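Local atomic coordinates of DNA alpha-glucosyltransferase (Enterobacteria phage T4, PDB entry 1XV5), a protein that belongs to the GT-B clan of glycosyltransferases and, in this structure, holds uridine-5'-diphosphate between two domains built on parallel beta sheets. Residues G314-F322 against Y371-Y379. Residues are numbered along the deposited sequence; the frame is centred on the assembly and turned at random.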
# COMPACT_ATOMS: atom_id res chain seq x y z
N GLY A 314 11.59 -0.77 -6.55
CA GLY A 314 13.00 -0.83 -6.21
C GLY A 314 13.45 -2.24 -5.85
O GLY A 314 14.55 -2.67 -6.20
N ALA A 315 12.57 -2.97 -5.17
CA ALA A 315 12.90 -4.32 -4.74
C ALA A 315 13.09 -5.35 -5.85
O ALA A 315 13.92 -6.24 -5.73
CB ALA A 315 11.86 -4.81 -3.75
N CYS A 316 12.32 -5.24 -6.94
CA CYS A 316 12.44 -6.22 -8.01
C CYS A 316 13.51 -5.89 -9.06
O CYS A 316 13.74 -6.67 -9.97
CB CYS A 316 11.08 -6.46 -8.68
SG CYS A 316 10.52 -5.15 -9.77
N GLY A 317 14.14 -4.73 -8.94
CA GLY A 317 15.20 -4.41 -9.89
C GLY A 317 14.92 -3.59 -11.13
O GLY A 317 15.70 -3.64 -12.07
N THR A 318 13.81 -2.85 -11.16
CA THR A 318 13.56 -1.99 -12.31
C THR A 318 13.98 -0.60 -11.82
O THR A 318 14.33 -0.44 -10.66
CB THR A 318 12.07 -1.95 -12.71
OG1 THR A 318 11.92 -1.17 -13.91
CG2 THR A 318 11.22 -1.34 -11.61
N ILE A 319 13.99 0.39 -12.71
CA ILE A 319 14.33 1.74 -12.30
C ILE A 319 13.04 2.40 -11.84
O ILE A 319 12.08 2.50 -12.61
CB ILE A 319 14.92 2.56 -13.46
CG1 ILE A 319 16.34 2.08 -13.77
CG2 ILE A 319 14.92 4.05 -13.09
CD1 ILE A 319 17.33 2.29 -12.63
N PRO A 320 12.98 2.84 -10.57
CA PRO A 320 11.76 3.48 -10.08
C PRO A 320 11.56 4.90 -10.58
O PRO A 320 12.48 5.72 -10.52
CB PRO A 320 11.93 3.46 -8.56
CG PRO A 320 12.93 2.37 -8.31
CD PRO A 320 13.89 2.54 -9.46
N VAL A 321 10.36 5.19 -11.06
CA VAL A 321 10.03 6.53 -11.51
C VAL A 321 8.88 6.93 -10.59
O VAL A 321 7.77 6.40 -10.71
CB VAL A 321 9.58 6.54 -12.99
CG1 VAL A 321 9.20 7.96 -13.40
CG2 VAL A 321 10.72 6.02 -13.88
N PHE A 322 9.15 7.85 -9.66
CA PHE A 322 8.16 8.32 -8.69
C PHE A 322 7.75 9.78 -8.92
O PHE A 322 8.47 10.54 -9.56
CB PHE A 322 8.71 8.24 -7.26
CG PHE A 322 9.04 6.85 -6.77
CD1 PHE A 322 8.59 5.71 -7.43
CD2 PHE A 322 9.77 6.69 -5.59
CE1 PHE A 322 8.86 4.43 -6.93
CE2 PHE A 322 10.05 5.42 -5.07
CZ PHE A 322 9.59 4.29 -5.75
N TYR A 371 22.64 2.00 -15.76
CA TYR A 371 21.34 1.46 -15.35
C TYR A 371 21.52 0.63 -14.09
O TYR A 371 20.80 0.81 -13.10
CB TYR A 371 20.78 0.57 -16.47
CG TYR A 371 19.39 0.02 -16.19
CD1 TYR A 371 18.25 0.67 -16.68
CD2 TYR A 371 19.21 -1.12 -15.42
CE1 TYR A 371 16.97 0.19 -16.41
CE2 TYR A 371 17.93 -1.61 -15.14
CZ TYR A 371 16.81 -0.95 -15.63
OH TYR A 371 15.55 -1.43 -15.35
N ASP A 372 22.50 -0.28 -14.12
CA ASP A 372 22.77 -1.15 -12.98
C ASP A 372 23.16 -0.36 -11.74
O ASP A 372 22.66 -0.62 -10.64
CB ASP A 372 23.88 -2.15 -13.34
CG ASP A 372 23.40 -3.59 -13.30
OD1 ASP A 372 24.09 -4.46 -13.85
OD2 ASP A 372 22.33 -3.85 -12.70
N ARG A 373 24.05 0.62 -11.90
CA ARG A 373 24.47 1.42 -10.76
C ARG A 373 23.27 2.14 -10.15
O ARG A 373 23.11 2.17 -8.94
CB ARG A 373 25.52 2.47 -11.16
CG ARG A 373 26.88 1.88 -11.51
CD ARG A 373 27.96 2.97 -11.50
NE ARG A 373 27.77 3.96 -12.56
CZ ARG A 373 28.10 3.77 -13.83
NH1 ARG A 373 28.63 2.62 -14.22
NH2 ARG A 373 27.89 4.73 -14.72
N GLU A 374 22.43 2.71 -11.01
CA GLU A 374 21.27 3.45 -10.53
C GLU A 374 20.27 2.59 -9.77
O GLU A 374 19.79 3.01 -8.71
CB GLU A 374 20.58 4.17 -11.69
CG GLU A 374 21.45 5.27 -12.30
CD GLU A 374 21.90 6.30 -11.28
OE1 GLU A 374 21.03 6.96 -10.67
OE2 GLU A 374 23.13 6.45 -11.08
N ARG A 375 19.95 1.41 -10.28
CA ARG A 375 18.99 0.59 -9.55
C ARG A 375 19.59 0.01 -8.27
O ARG A 375 18.87 -0.25 -7.32
CB ARG A 375 18.41 -0.52 -10.44
CG ARG A 375 19.41 -1.51 -10.99
CD ARG A 375 18.67 -2.70 -11.62
NE ARG A 375 19.59 -3.70 -12.14
CZ ARG A 375 19.24 -4.94 -12.45
NH1 ARG A 375 17.98 -5.34 -12.31
NH2 ARG A 375 20.16 -5.79 -12.90
N GLU A 376 20.90 -0.21 -8.24
CA GLU A 376 21.52 -0.72 -7.02
C GLU A 376 21.35 0.37 -5.95
O GLU A 376 21.13 0.07 -4.77
CB GLU A 376 23.00 -1.04 -7.22
CG GLU A 376 23.25 -2.33 -8.02
CD GLU A 376 22.96 -3.60 -7.23
OE1 GLU A 376 23.01 -4.69 -7.83
OE2 GLU A 376 22.69 -3.51 -6.01
N LYS A 377 21.46 1.63 -6.36
CA LYS A 377 21.28 2.73 -5.42
C LYS A 377 19.83 2.80 -4.94
O LYS A 377 19.58 2.98 -3.75
CB LYS A 377 21.67 4.07 -6.06
CG LYS A 377 23.18 4.28 -6.15
CD LYS A 377 23.55 5.69 -6.61
CE LYS A 377 23.15 5.94 -8.05
NZ LYS A 377 23.71 7.23 -8.55
N ALA A 378 18.88 2.65 -5.86
CA ALA A 378 17.47 2.70 -5.50
C ALA A 378 17.11 1.59 -4.54
O ALA A 378 16.40 1.81 -3.55
CB ALA A 378 16.60 2.61 -6.75
N TYR A 379 17.57 0.38 -4.84
CA TYR A 379 17.30 -0.76 -3.97
C TYR A 379 17.80 -0.50 -2.55
O TYR A 379 17.07 -0.69 -1.59
CB TYR A 379 17.95 -2.03 -4.53
CG TYR A 379 17.94 -3.18 -3.55
CD1 TYR A 379 19.05 -3.45 -2.75
CD2 TYR A 379 16.80 -3.98 -3.38
CE1 TYR A 379 19.04 -4.48 -1.81
CE2 TYR A 379 16.78 -5.01 -2.45
CZ TYR A 379 17.90 -5.26 -1.67
OH TYR A 379 17.88 -6.28 -0.74
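R375, on helix 368-386, reaches the Schellman turn that ends helix 308-316 and leads into strand 319-323 of one Rossmann-like sheet of this GT-B fold. Its NH1 donates to G317 O at 2.9 Å, in the carbonyl plane and on a lone pair (N-H...O 154°). The other side of the guanidinium, NE and NH2, grips the single atom D372 OD2 one turn back, which fixes the rotation of the group; NH2 also bonds K190 O. An arginine suits the place because its in-plane N-H groups serve several acceptors at once. G317 supplies the positive phi (95°), which suits glycine, since a side chain would press on the preceding carbonyl O and the R375 guanidinium. Beside this polar clasp the packing is apolar. The I319 and Y371 side chains run antiparallel; the longer branch of the isoleucine lays CG1 over one ring face, 3.8 Å from the centroid (CH-pi), while CD1 reaches R375 N and CB. With CG trans to the backbone N (chi1 -176°), Y371 turns that face to I319; its OH is hydrogen-bonded to G289 O. Small A378 admits the P320 ring, and Y379 turns its ring edge to G314, with CD2 3.8 Å from G314 O.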